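Local structure of type III effector HopU1 (Pseudomonas syringae pv. tomato, 3U0J) at residues A180-L185 with G190-P195; F220-K225 with S248-E253; D57-G62 with R109-T114; F61-D66 with A94-T99; D138-D141 with H147-M150. The protein probably transfers ADP-ribose from NAD+ to arginine side chains of target proteins, acting as an effector of a plant pathogen. All coordinates share one frame; numbering follows the deposited sequence.

How the contacts relate
Contacts 1 and 2 both reach one mixed sheet in the ADP-ribosyltransferase part of the chain, contact 1 bringing helix 176-188 to its edge strand. Their centres lie about 11 Å apart. Strands 192-194 and 248-257 are neighbours there, joined by probable backbone hydrogen bonds between Tyr-192 O and Phe-250 N, and between Glu-194 N and Ser-248 O. Contacts 3 and 4 start from the same loop, share Phe-61 and Gly-62, and have centres about 13 Å apart. Contact 5 touches contact 4: His-98 and His-147 make a probable hydrogen bond, and Ala-94 packs on Met-150. Contacts 1 and 3 are about 35 Å apart between centres. Contacts 2 and 4 lie on opposite sides of the chain's centre.

Contact 1: A180-L185 with G190-P195; sequences ARLYHL and GRYVEP
Leu-182 overlaps the CD2-CE2 bond of the Tyr-192 ring with a single methyl. Its CD2 lies 3.9 Å from Tyr-192 CD2 and about as far from CE2 of the same ring. The methyl comes in at a slant to the ring. Tyr-192 holds CG anti to its backbone N (chi1 -177°), and this places the CD2-CE2 side of the ring within reach of Leu-182. Leu-182 sets out to one side, and it is the end of its chain that closes the gap.

One turn further along helix 176-188, Leu-185 makes the larger part of the contact. Its CB and CG both pass 3.9 Å from Gly-190 O. CG also comes within 4.2 Å of Arg-191 O. The backbone of Leu-185 adds one polar link. Gly-190 N donates to Leu-185 O over 2.9 Å, but the N-H is bent to 127°, so the bond is weak.

The contact joins the C-terminal half of helix 176-188 to strand 192-194, an outermost strand of the mixed five-stranded sheet. The chain makes a short connection between the two. Around them, Leu-182 also packs on Phe-265 and Phe-220 of the inner strands, and the Tyr-192 ring meets that of Phe-220. Leu-185 rests on Ile-252.

The chemistry is mostly apolar. Leucine carbons lie against one bond of an aromatic ring and beside two backbone carbonyls, and the bent backbone bond probably contributes little beside them.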
# COMPACT_ATOMS: atom_id res chain seq x y z
N ALA A 180 12.65 -16.68 -11.77
CA ALA A 180 12.13 -17.88 -12.41
C ALA A 180 10.61 -18.04 -12.24
O ALA A 180 9.89 -18.43 -13.18
CB ALA A 180 12.85 -19.10 -11.87
N ARG A 181 10.11 -17.73 -11.04
CA ARG A 181 8.69 -17.86 -10.80
C ARG A 181 7.90 -16.96 -11.73
O ARG A 181 6.88 -17.36 -12.29
CB ARG A 181 8.33 -17.55 -9.36
CG ARG A 181 6.86 -17.73 -9.06
CD ARG A 181 6.56 -17.22 -7.68
NE ARG A 181 7.22 -18.05 -6.67
CZ ARG A 181 7.71 -17.57 -5.53
NH1 ARG A 181 7.64 -16.27 -5.25
NH2 ARG A 181 8.30 -18.41 -4.66
N LEU A 182 8.36 -15.72 -11.89
CA LEU A 182 7.63 -14.77 -12.70
C LEU A 182 7.62 -15.20 -14.15
O LEU A 182 6.57 -15.19 -14.80
CB LEU A 182 8.21 -13.37 -12.56
CG LEU A 182 7.96 -12.84 -11.15
CD1 LEU A 182 8.69 -11.55 -10.87
CD2 LEU A 182 6.46 -12.66 -10.96
N TYR A 183 8.79 -15.59 -14.67
CA TYR A 183 8.84 -16.07 -16.05
C TYR A 183 7.92 -17.27 -16.16
O TYR A 183 7.19 -17.40 -17.13
CB TYR A 183 10.26 -16.44 -16.47
CG TYR A 183 11.09 -15.27 -16.95
CD1 TYR A 183 10.83 -14.64 -18.16
CD2 TYR A 183 12.16 -14.81 -16.20
CE1 TYR A 183 11.60 -13.59 -18.59
CE2 TYR A 183 12.93 -13.76 -16.63
CZ TYR A 183 12.65 -13.15 -17.82
OH TYR A 183 13.43 -12.10 -18.23
N HIS A 184 7.92 -18.11 -15.14
CA HIS A 184 7.00 -19.24 -15.14
C HIS A 184 5.52 -18.83 -15.21
O HIS A 184 4.75 -19.37 -15.99
CB HIS A 184 7.24 -20.13 -13.93
CG HIS A 184 6.37 -21.35 -13.92
ND1 HIS A 184 6.50 -22.36 -14.85
CD2 HIS A 184 5.35 -21.70 -13.11
CE1 HIS A 184 5.59 -23.29 -14.60
NE2 HIS A 184 4.89 -22.92 -13.55
N LEU A 185 5.13 -17.88 -14.36
CA LEU A 185 3.75 -17.41 -14.35
C LEU A 185 3.38 -16.92 -15.74
O LEU A 185 2.32 -17.26 -16.28
CB LEU A 185 3.60 -16.28 -13.34
CG LEU A 185 2.89 -16.54 -12.01
CD1 LEU A 185 2.82 -18.00 -11.71
CD2 LEU A 185 3.55 -15.79 -10.86
N GLY A 190 -0.47 -17.86 -15.76
CA GLY A 190 -0.93 -17.67 -14.41
C GLY A 190 -0.97 -16.20 -14.02
O GLY A 190 -0.08 -15.42 -14.36
N ARG A 191 -2.01 -15.82 -13.29
CA ARG A 191 -2.10 -14.44 -12.81
C ARG A 191 -1.10 -14.11 -11.70
O ARG A 191 -0.81 -14.93 -10.83
CB ARG A 191 -3.52 -14.14 -12.34
CG ARG A 191 -4.52 -14.15 -13.48
CD ARG A 191 -5.94 -14.19 -12.97
NE ARG A 191 -6.86 -14.03 -14.09
CZ ARG A 191 -8.15 -13.73 -13.97
NH1 ARG A 191 -8.68 -13.54 -12.76
NH2 ARG A 191 -8.91 -13.61 -15.06
N TYR A 192 -0.56 -12.91 -11.75
CA TYR A 192 0.16 -12.40 -10.62
C TYR A 192 -0.86 -11.81 -9.66
O TYR A 192 -1.61 -10.90 -10.02
CB TYR A 192 1.14 -11.32 -11.06
CG TYR A 192 1.99 -10.78 -9.93
CD1 TYR A 192 1.69 -9.56 -9.34
CD2 TYR A 192 3.07 -11.49 -9.44
CE1 TYR A 192 2.45 -9.05 -8.32
CE2 TYR A 192 3.86 -10.99 -8.41
CZ TYR A 192 3.53 -9.76 -7.85
OH TYR A 192 4.28 -9.24 -6.82
N VAL A 193 -0.90 -12.35 -8.45
CA VAL A 193 -1.86 -11.92 -7.45
C VAL A 193 -1.16 -11.45 -6.19
O VAL A 193 -0.33 -12.17 -5.61
CB VAL A 193 -2.82 -13.07 -7.09
CG1 VAL A 193 -3.75 -12.66 -5.96
CG2 VAL A 193 -3.61 -13.49 -8.33
N GLU A 194 -1.49 -10.23 -5.76
CA GLU A 194 -0.92 -9.67 -4.54
C GLU A 194 -1.96 -9.52 -3.42
O GLU A 194 -2.85 -8.66 -3.49
CB GLU A 194 -0.25 -8.32 -4.83
CG GLU A 194 0.13 -7.58 -3.56
CD GLU A 194 1.11 -8.36 -2.72
OE1 GLU A 194 0.71 -8.91 -1.67
OE2 GLU A 194 2.28 -8.44 -3.14
N PRO A 195 -1.87 -10.38 -2.39
CA PRO A 195 -2.88 -10.35 -1.31
C PRO A 195 -2.81 -9.08 -0.48
O PRO A 195 -3.81 -8.67 0.10
CB PRO A 195 -2.52 -11.56 -0.45
CG PRO A 195 -1.77 -12.48 -1.41
CD PRO A 195 -1.02 -11.58 -2.34

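Contact 2: F220-K225 with S248-E253; sequences FQISLK and SEFVIE
Phe-250 points its CB toward strand 218-224, and contact with that strand begins further out on the side chain. CG stands anti to the carbonyl carbon (chi1 -50°), which sends the ring across to Ile-222 and Leu-224. CD1 is the first ring atom to meet a partner, with Ile-222 CG2 at 3.9 Å. The next atom, CE1, does most of the touching. It lies 3.6 Å from Ile-222 CG2 and 4.0 Å from Leu-224 CD2.

The two aliphatic groups come from different directions. Leu-224 CD2 sits at the ring edge, in the plane of the ring. The CG2 methyl of Ile-222 reaches the same corner at a slant. The side chain of Ile-222 runs at about a right angle to that of Phe-250. Ile-222 and Leu-224 are two residues apart, so the extended strand turns both to the same side of the sheet.

Strands 218-224 and 248-257 are not direct neighbours. Strand 263-269 runs between them in the mixed sheet of the ADP-ribosyltransferase fold. The three side chains therefore meet over that middle strand. Gln-269 of the middle strand touches both Phe-250 and Leu-224, while Met-198 touches Phe-250 and Ile-222.

All three touching residues are buried, and every atom that meets across the contact is carbon. The association is one of dispersion and hydrophobic burial, without a directional polar bond between the segments.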
# COMPACT_ATOMS: atom_id res chain seq x y z
N PHE A 220 8.53 -3.83 -12.59
CA PHE A 220 7.17 -4.11 -13.00
C PHE A 220 6.59 -2.88 -13.67
O PHE A 220 6.56 -1.80 -13.08
CB PHE A 220 6.31 -4.47 -11.80
CG PHE A 220 6.60 -5.81 -11.23
CD1 PHE A 220 5.95 -6.93 -11.71
CD2 PHE A 220 7.51 -5.97 -10.21
CE1 PHE A 220 6.22 -8.19 -11.18
CE2 PHE A 220 7.77 -7.24 -9.68
CZ PHE A 220 7.12 -8.34 -10.16
N GLN A 221 6.14 -3.05 -14.90
CA GLN A 221 5.47 -1.96 -15.58
C GLN A 221 4.01 -2.32 -15.63
O GLN A 221 3.62 -3.22 -16.38
CB GLN A 221 6.01 -1.78 -16.97
CG GLN A 221 5.28 -0.71 -17.74
CD GLN A 221 5.81 -0.58 -19.13
OE1 GLN A 221 7.01 -0.35 -19.33
NE2 GLN A 221 4.94 -0.74 -20.12
N ILE A 222 3.22 -1.63 -14.83
CA ILE A 222 1.84 -2.00 -14.59
C ILE A 222 0.91 -0.96 -15.18
O ILE A 222 1.10 0.24 -14.98
CB ILE A 222 1.58 -2.07 -13.09
CG1 ILE A 222 2.71 -2.85 -12.42
CG2 ILE A 222 0.23 -2.65 -12.80
CD1 ILE A 222 2.58 -2.92 -10.92
N SER A 223 -0.07 -1.41 -15.95
CA SER A 223 -1.11 -0.50 -16.38
C SER A 223 -2.38 -0.84 -15.61
O SER A 223 -2.83 -2.00 -15.58
CB SER A 223 -1.32 -0.57 -17.89
OG SER A 223 -1.92 -1.78 -18.26
N LEU A 224 -2.94 0.18 -14.97
CA LEU A 224 -4.04 -0.01 -14.05
C LEU A 224 -5.32 0.49 -14.68
O LEU A 224 -5.34 1.54 -15.33
CB LEU A 224 -3.78 0.80 -12.78
CG LEU A 224 -2.51 0.42 -12.02
CD1 LEU A 224 -2.12 1.53 -11.06
CD2 LEU A 224 -2.70 -0.90 -11.28
N LYS A 225 -6.38 -0.27 -14.48
CA LYS A 225 -7.70 0.23 -14.80
C LYS A 225 -8.20 1.08 -13.63
O LYS A 225 -8.91 2.07 -13.82
CB LYS A 225 -8.65 -0.92 -15.07
CG LYS A 225 -8.20 -1.83 -16.20
CD LYS A 225 -9.23 -2.93 -16.47
CE LYS A 225 -8.82 -3.77 -17.66
NZ LYS A 225 -9.88 -4.75 -18.01
N SER A 248 -5.30 -7.58 -5.40
CA SER A 248 -5.19 -7.11 -6.77
C SER A 248 -4.61 -8.21 -7.65
O SER A 248 -3.73 -8.97 -7.23
CB SER A 248 -4.32 -5.87 -6.85
OG SER A 248 -3.00 -6.22 -6.52
N GLU A 249 -5.10 -8.27 -8.88
CA GLU A 249 -4.84 -9.40 -9.76
C GLU A 249 -4.32 -8.90 -11.10
O GLU A 249 -4.90 -7.96 -11.67
CB GLU A 249 -6.15 -10.15 -9.94
CG GLU A 249 -6.02 -11.65 -10.02
CD GLU A 249 -7.21 -12.39 -9.43
OE1 GLU A 249 -7.91 -11.84 -8.54
OE2 GLU A 249 -7.42 -13.55 -9.85
N PHE A 250 -3.26 -9.52 -11.63
CA PHE A 250 -2.66 -9.08 -12.90
C PHE A 250 -2.34 -10.18 -13.91
O PHE A 250 -1.95 -11.29 -13.54
CB PHE A 250 -1.40 -8.25 -12.67
CG PHE A 250 -1.58 -7.13 -11.69
CD1 PHE A 250 -1.93 -5.86 -12.11
CD2 PHE A 250 -1.43 -7.37 -10.33
CE1 PHE A 250 -2.11 -4.84 -11.21
CE2 PHE A 250 -1.62 -6.35 -9.42
CZ PHE A 250 -1.96 -5.08 -9.86
N VAL A 251 -2.50 -9.86 -15.18
CA VAL A 251 -2.02 -10.69 -16.27
C VAL A 251 -0.63 -10.20 -16.63
O VAL A 251 -0.43 -9.00 -16.83
CB VAL A 251 -2.90 -10.50 -17.51
CG1 VAL A 251 -2.34 -11.27 -18.69
CG2 VAL A 251 -4.34 -10.93 -17.21
N ILE A 252 0.34 -11.10 -16.72
CA ILE A 252 1.64 -10.67 -17.21
C ILE A 252 1.65 -10.71 -18.73
O ILE A 252 1.72 -11.78 -19.32
CB ILE A 252 2.76 -11.54 -16.68
CG1 ILE A 252 2.63 -11.64 -15.15
CG2 ILE A 252 4.10 -10.96 -17.09
CD1 ILE A 252 3.49 -12.70 -14.51
N GLU A 253 1.56 -9.54 -19.37
CA GLU A 253 1.55 -9.45 -20.83
C GLU A 253 2.90 -9.80 -21.48
O GLU A 253 2.95 -10.56 -22.44
CB GLU A 253 1.07 -8.07 -21.32
CG GLU A 253 -0.18 -7.49 -20.63
CD GLU A 253 -1.49 -7.88 -21.32
OE1 GLU A 253 -2.54 -7.27 -21.00
OE2 GLU A 253 -1.46 -8.79 -22.17

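Contact 3: D57-G62 with R109-T114; sequences DAQCFG and RGEIGT
Asp-57 packs on Ile-112 at one side of this surface contact, while Gln-59 meets Glu-111 more loosely at the other. Residues Asp-57 to Cys-60 form a type I beta turn, closed by a backbone bond from Cys-60 N to Asp-57 O. An Asx turn lies over its start. The turn follows strand 55-56, and Ile-112 belongs to the weakly bonded strand 111-112. These are the outer strands of a small antiparallel sheet with strand 103-108 between them.

The close side is built by two branches of Ile-112. CG2 approaches the backbone of Asp-57, 3.5 Å from its N and 3.6 Å from its CA. CD1 lies 3.8 Å from Asp-57 CB. Ile-112 carries CG1 between its backbone N and carbonyl carbon (chi1 55°), the crowded position, and this sets both branches against Asp-57. Asp-57 also shares a backbone hydrogen bond with Asp-102, and its side chain touches that residue.

The solvent side is looser. Gln-59 and Glu-111 are both exposed, and both chains bend at their second torsion. Gln-59 CG comes 3.8 Å from Glu-111 OE2, and Gln-59 NE2 stays 4.1 Å from Glu-111 OE1. The amide and carboxylate planes differ by only 25°, but the side chains themselves run at about a right angle.

The Asx turn ties the carboxylate of Asp-57 to the backbone two residues on. Gln-59 N gives its hydrogen to Asp-57 OD1 over 2.7 Å, arriving from above the carboxylate plane, 52° out of it.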
# COMPACT_ATOMS: atom_id res chain seq x y z
N ASP A 57 8.68 6.07 16.26
CA ASP A 57 10.14 6.06 16.31
C ASP A 57 10.63 7.37 16.88
O ASP A 57 10.48 8.42 16.26
CB ASP A 57 10.71 5.88 14.91
CG ASP A 57 12.19 6.15 14.83
OD1 ASP A 57 12.86 6.17 15.89
OD2 ASP A 57 12.70 6.34 13.71
N ALA A 58 11.23 7.29 18.07
CA ALA A 58 11.69 8.50 18.76
C ALA A 58 12.90 9.15 18.06
O ALA A 58 13.14 10.36 18.22
CB ALA A 58 11.99 8.20 20.23
N GLN A 59 13.65 8.37 17.30
CA GLN A 59 14.84 8.88 16.63
C GLN A 59 14.48 9.73 15.42
O GLN A 59 15.34 10.11 14.63
CB GLN A 59 15.78 7.73 16.22
CG GLN A 59 16.22 6.84 17.39
CD GLN A 59 16.49 7.64 18.67
OE1 GLN A 59 17.05 8.75 18.63
NE2 GLN A 59 16.09 7.07 19.81
N CYS A 60 13.19 10.02 15.27
CA CYS A 60 12.75 10.87 14.18
C CYS A 60 11.77 11.91 14.71
O CYS A 60 11.43 11.90 15.90
CB CYS A 60 12.12 10.02 13.06
SG CYS A 60 10.34 9.60 13.26
N PHE A 61 11.31 12.82 13.86
CA PHE A 61 10.24 13.72 14.26
C PHE A 61 8.86 13.06 14.05
O PHE A 61 8.20 13.25 13.03
CB PHE A 61 10.33 15.06 13.54
CG PHE A 61 9.42 16.10 14.12
CD1 PHE A 61 9.77 16.75 15.31
CD2 PHE A 61 8.22 16.41 13.50
CE1 PHE A 61 8.93 17.70 15.87
CE2 PHE A 61 7.37 17.36 14.06
CZ PHE A 61 7.73 18.01 15.25
N GLY A 62 8.45 12.27 15.04
CA GLY A 62 7.30 11.40 14.89
C GLY A 62 5.98 12.07 15.15
O GLY A 62 5.90 12.97 15.98
N ARG A 109 13.64 -3.52 22.64
CA ARG A 109 14.59 -2.76 23.44
C ARG A 109 14.33 -1.27 23.31
O ARG A 109 13.24 -0.75 23.60
CB ARG A 109 16.02 -3.01 22.96
CG ARG A 109 16.46 -4.48 22.92
CD ARG A 109 17.92 -4.58 22.54
NE ARG A 109 18.36 -5.96 22.36
CZ ARG A 109 19.52 -6.31 21.81
NH1 ARG A 109 20.36 -5.37 21.38
NH2 ARG A 109 19.84 -7.60 21.69
N GLY A 110 15.34 -0.55 22.86
CA GLY A 110 15.09 0.85 22.61
C GLY A 110 13.92 1.04 21.65
O GLY A 110 12.84 1.50 22.03
N GLU A 111 14.14 0.59 20.42
CA GLU A 111 13.47 1.09 19.24
C GLU A 111 12.16 0.39 18.86
O GLU A 111 11.82 -0.67 19.38
CB GLU A 111 14.45 0.97 18.07
CG GLU A 111 15.92 1.11 18.47
CD GLU A 111 16.30 2.53 18.89
OE1 GLU A 111 15.82 2.99 19.96
OE2 GLU A 111 17.07 3.19 18.15
N ILE A 112 11.44 1.02 17.93
CA ILE A 112 10.26 0.42 17.36
C ILE A 112 10.60 -0.91 16.69
O ILE A 112 11.70 -1.08 16.13
CB ILE A 112 9.67 1.31 16.28
CG1 ILE A 112 10.72 1.63 15.22
CG2 ILE A 112 9.12 2.61 16.86
CD1 ILE A 112 10.12 2.25 13.99
N GLY A 113 9.64 -1.83 16.73
CA GLY A 113 9.78 -3.12 16.09
C GLY A 113 9.71 -3.07 14.57
O GLY A 113 10.19 -2.14 13.94
N THR A 114 9.13 -4.11 14.00
CA THR A 114 8.90 -4.19 12.56
C THR A 114 7.84 -3.14 12.20
O THR A 114 6.81 -3.04 12.87
CB THR A 114 8.39 -5.61 12.20
OG1 THR A 114 9.32 -6.60 12.63
CG2 THR A 114 8.12 -5.75 10.69

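Contact 4: F61-D66 with A94-T99; sequences FGLSID and AIYMHT
Two apolar pairs join the segments: Leu-63 with Tyr-96, and Ile-65 with Met-97. Leu-63 CD1 lies 3.5 Å from Tyr-96 OH and 4.0 Å from Tyr-96 CZ, so one methyl touches the hydroxyl end of the ring at a slant. The two side chains run at about a right angle. Tyr-96 has CG anti to its backbone N (chi1 -174°), which carries the ring out toward Leu-63. Beside this pair, Ile-65 CD1 approaches Met-97 CE at 4.4 Å. Ile-65 also packs on Phe-47, Tyr-48 and Ala-51 of helix 41-52.

The polar bonds do not run between the two segments. Tyr-96 O accepts from both Thr-99 N and Thr-99 OG1, which arrive from the same face of the carbonyl plane. The hydroxyl bond is 2.9 Å from Thr-99 OG1 to Tyr-96 O, and OG1 also bonds Gln-235 N. This double grip lies near the C-terminal end of helix 89-99.

At the other segment, Ser-64 is the N-cap of helix 65-71, and its side chain caps a backbone N. Asp-67 OD2 accepts from Ser-64 N in return, consistent with a capping box. The contact thus packs a capped helix start against the last turns of helix 89-99 in a small helical cluster.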
# COMPACT_ATOMS: atom_id res chain seq x y z
N PHE A 61 11.31 12.82 13.86
CA PHE A 61 10.24 13.72 14.26
C PHE A 61 8.86 13.06 14.05
O PHE A 61 8.20 13.25 13.03
CB PHE A 61 10.33 15.06 13.54
CG PHE A 61 9.42 16.10 14.12
CD1 PHE A 61 9.77 16.75 15.31
CD2 PHE A 61 8.22 16.41 13.50
CE1 PHE A 61 8.93 17.70 15.87
CE2 PHE A 61 7.37 17.36 14.06
CZ PHE A 61 7.73 18.01 15.25
N GLY A 62 8.45 12.27 15.04
CA GLY A 62 7.30 11.40 14.89
C GLY A 62 5.98 12.07 15.15
O GLY A 62 5.90 12.97 15.98
N LEU A 63 4.95 11.63 14.43
CA LEU A 63 3.61 12.15 14.57
C LEU A 63 2.70 11.12 15.17
O LEU A 63 2.55 10.04 14.59
CB LEU A 63 3.05 12.52 13.21
CG LEU A 63 3.70 13.75 12.57
CD1 LEU A 63 3.00 14.08 11.26
CD2 LEU A 63 3.64 14.92 13.54
N SER A 64 2.07 11.44 16.31
CA SER A 64 1.12 10.51 16.92
C SER A 64 -0.24 10.56 16.23
O SER A 64 -0.49 11.40 15.35
CB SER A 64 0.95 10.82 18.40
OG SER A 64 0.40 12.12 18.58
N ILE A 65 -1.12 9.66 16.62
CA ILE A 65 -2.42 9.65 16.00
C ILE A 65 -3.09 11.00 16.26
O ILE A 65 -3.80 11.51 15.40
CB ILE A 65 -3.28 8.46 16.49
CG1 ILE A 65 -4.58 8.37 15.70
CG2 ILE A 65 -3.57 8.56 17.97
CD1 ILE A 65 -4.42 8.44 14.18
N ASP A 66 -2.87 11.59 17.43
CA ASP A 66 -3.47 12.89 17.71
C ASP A 66 -2.89 13.94 16.76
O ASP A 66 -3.62 14.67 16.11
CB ASP A 66 -3.27 13.30 19.17
CG ASP A 66 -4.10 12.47 20.13
OD1 ASP A 66 -5.10 11.87 19.68
OD2 ASP A 66 -3.76 12.43 21.34
N ALA A 94 -4.61 6.43 8.31
CA ALA A 94 -4.31 5.05 7.99
C ALA A 94 -3.39 5.04 6.76
O ALA A 94 -2.40 4.31 6.73
CB ALA A 94 -5.56 4.28 7.75
N ILE A 95 -3.69 5.85 5.75
CA ILE A 95 -2.79 5.88 4.60
C ILE A 95 -1.41 6.36 5.03
O ILE A 95 -0.39 5.72 4.74
CB ILE A 95 -3.28 6.81 3.51
CG1 ILE A 95 -4.53 6.26 2.84
CG2 ILE A 95 -2.19 7.03 2.50
CD1 ILE A 95 -5.20 7.30 1.98
N TYR A 96 -1.37 7.49 5.72
CA TYR A 96 -0.11 8.05 6.20
C TYR A 96 0.70 6.99 6.95
O TYR A 96 1.85 6.73 6.60
CB TYR A 96 -0.36 9.25 7.10
CG TYR A 96 0.89 9.98 7.54
CD1 TYR A 96 1.64 9.54 8.63
CD2 TYR A 96 1.32 11.13 6.89
CE1 TYR A 96 2.79 10.21 9.04
CE2 TYR A 96 2.45 11.82 7.29
CZ TYR A 96 3.19 11.36 8.37
OH TYR A 96 4.34 12.03 8.77
N MET A 97 0.09 6.38 7.97
CA MET A 97 0.80 5.44 8.83
C MET A 97 1.28 4.23 8.05
O MET A 97 2.33 3.67 8.37
CB MET A 97 -0.08 5.00 10.00
CG MET A 97 -0.26 6.08 11.04
SD MET A 97 -1.40 5.59 12.35
CE MET A 97 -0.53 6.35 13.69
N HIS A 98 0.54 3.85 7.02
CA HIS A 98 0.96 2.72 6.19
C HIS A 98 2.14 3.05 5.27
O HIS A 98 2.91 2.15 4.90
CB HIS A 98 -0.22 2.20 5.38
CG HIS A 98 -0.04 0.81 4.87
ND1 HIS A 98 -0.33 -0.30 5.63
CD2 HIS A 98 0.37 0.35 3.66
CE1 HIS A 98 -0.09 -1.39 4.92
NE2 HIS A 98 0.32 -1.03 3.72
N THR A 99 2.30 4.32 4.88
CA THR A 99 3.37 4.71 3.96
C THR A 99 4.63 5.11 4.71
O THR A 99 5.65 5.46 4.10
CB THR A 99 2.95 5.91 3.08
OG1 THR A 99 2.71 7.07 3.90
CG2 THR A 99 1.73 5.58 2.27

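Contact 5: D138-D141 with H147-M150; sequences DNHD and HIKM
The imidazole of His-140 meets a methyl of Ile-148 at a slant, with His-140 CD2 4.4 Å from Ile-148 CG2. ND1, across CG from CD2 in the ring, is hydrogen-bonded to Tyr-123 OH of helix 116-126, which helps fix the turn of the ring. Ile-148 also packs on Tyr-123, so that tyrosine touches both partners.

The second flat group is the carboxylate of Asp-138. Lys-149 NZ reaches its OD1 at 3.2 Å in a salt bridge. The ammonium comes on the syn side, 29° out of the carboxylate plane. OD2 stands further from NZ, at 3.6 Å, and lies 3.7 Å from Lys-149 CD. The lysine chain bends at its third torsion (chi3 -56°) and crosses the aspartate side chain at about a right angle.

Both pairs tie the loop before helix 145-162 back onto the first turns of that helix. The stronger polar partner of Lys-149 is Asp-43 of helix 41-52, in a salt bridge with the same NZ. Asp-138 is exposed and poorly ordered, so its bond is probably the more mobile one. The chemistry is thus divided: a ring-methyl contact between two buried residues, and an ammonium shared by two carboxylates, one of them exposed.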
# COMPACT_ATOMS: atom_id res chain seq x y z
N ASP A 138 -14.14 -8.55 7.79
CA ASP A 138 -14.47 -8.61 9.21
C ASP A 138 -14.17 -9.97 9.84
O ASP A 138 -14.66 -10.29 10.92
CB ASP A 138 -15.91 -8.16 9.46
CG ASP A 138 -16.00 -6.68 9.85
OD1 ASP A 138 -15.89 -6.37 11.07
OD2 ASP A 138 -16.19 -5.82 8.95
N ASN A 139 -13.34 -10.75 9.15
CA ASN A 139 -12.90 -12.05 9.66
C ASN A 139 -11.38 -12.11 9.76
O ASN A 139 -10.78 -13.18 9.62
CB ASN A 139 -13.41 -13.19 8.77
CG ASN A 139 -14.90 -13.47 8.96
OD1 ASN A 139 -15.40 -13.55 10.09
ND2 ASN A 139 -15.61 -13.63 7.85
N HIS A 140 -10.75 -10.95 9.99
CA HIS A 140 -9.30 -10.89 10.18
C HIS A 140 -8.93 -10.80 11.67
O HIS A 140 -9.81 -10.61 12.52
CB HIS A 140 -8.68 -9.71 9.40
CG HIS A 140 -8.68 -9.88 7.90
ND1 HIS A 140 -8.08 -10.95 7.27
CD2 HIS A 140 -9.18 -9.09 6.92
CE1 HIS A 140 -8.23 -10.82 5.96
NE2 HIS A 140 -8.90 -9.70 5.72
N ASP A 141 -7.64 -10.95 11.97
CA ASP A 141 -7.06 -10.83 13.31
C ASP A 141 -7.42 -9.51 14.01
O ASP A 141 -7.13 -8.43 13.50
CB ASP A 141 -5.53 -10.97 13.23
CG ASP A 141 -4.84 -11.02 14.61
OD1 ASP A 141 -5.17 -10.20 15.50
OD2 ASP A 141 -3.94 -11.88 14.78
N HIS A 147 -6.95 -1.43 11.26
CA HIS A 147 -6.16 -0.72 10.26
C HIS A 147 -6.41 -1.26 8.85
O HIS A 147 -6.45 -0.50 7.87
CB HIS A 147 -4.66 -0.81 10.59
CG HIS A 147 -3.77 -0.21 9.55
ND1 HIS A 147 -3.46 1.13 9.52
CD2 HIS A 147 -3.12 -0.77 8.50
CE1 HIS A 147 -2.65 1.38 8.50
NE2 HIS A 147 -2.43 0.24 7.87
N ILE A 148 -6.56 -2.57 8.73
CA ILE A 148 -6.78 -3.12 7.41
C ILE A 148 -8.05 -2.52 6.86
O ILE A 148 -8.10 -2.10 5.70
CB ILE A 148 -6.87 -4.65 7.44
CG1 ILE A 148 -5.49 -5.24 7.75
CG2 ILE A 148 -7.35 -5.14 6.11
CD1 ILE A 148 -5.48 -6.71 8.06
N LYS A 149 -9.06 -2.45 7.72
CA LYS A 149 -10.36 -1.97 7.30
C LYS A 149 -10.28 -0.49 6.99
O LYS A 149 -10.81 -0.04 5.99
CB LYS A 149 -11.45 -2.28 8.35
CG LYS A 149 -11.59 -3.76 8.69
CD LYS A 149 -12.93 -4.08 9.34
CE LYS A 149 -13.21 -3.22 10.59
NZ LYS A 149 -14.59 -3.41 11.13
N MET A 150 -9.61 0.27 7.84
CA MET A 150 -9.55 1.71 7.63
C MET A 150 -8.86 2.01 6.31
O MET A 150 -9.34 2.84 5.55
CB MET A 150 -8.88 2.43 8.80
CG MET A 150 -9.39 3.87 9.02
SD MET A 150 -11.19 4.11 9.01
CE MET A 150 -11.15 5.81 8.60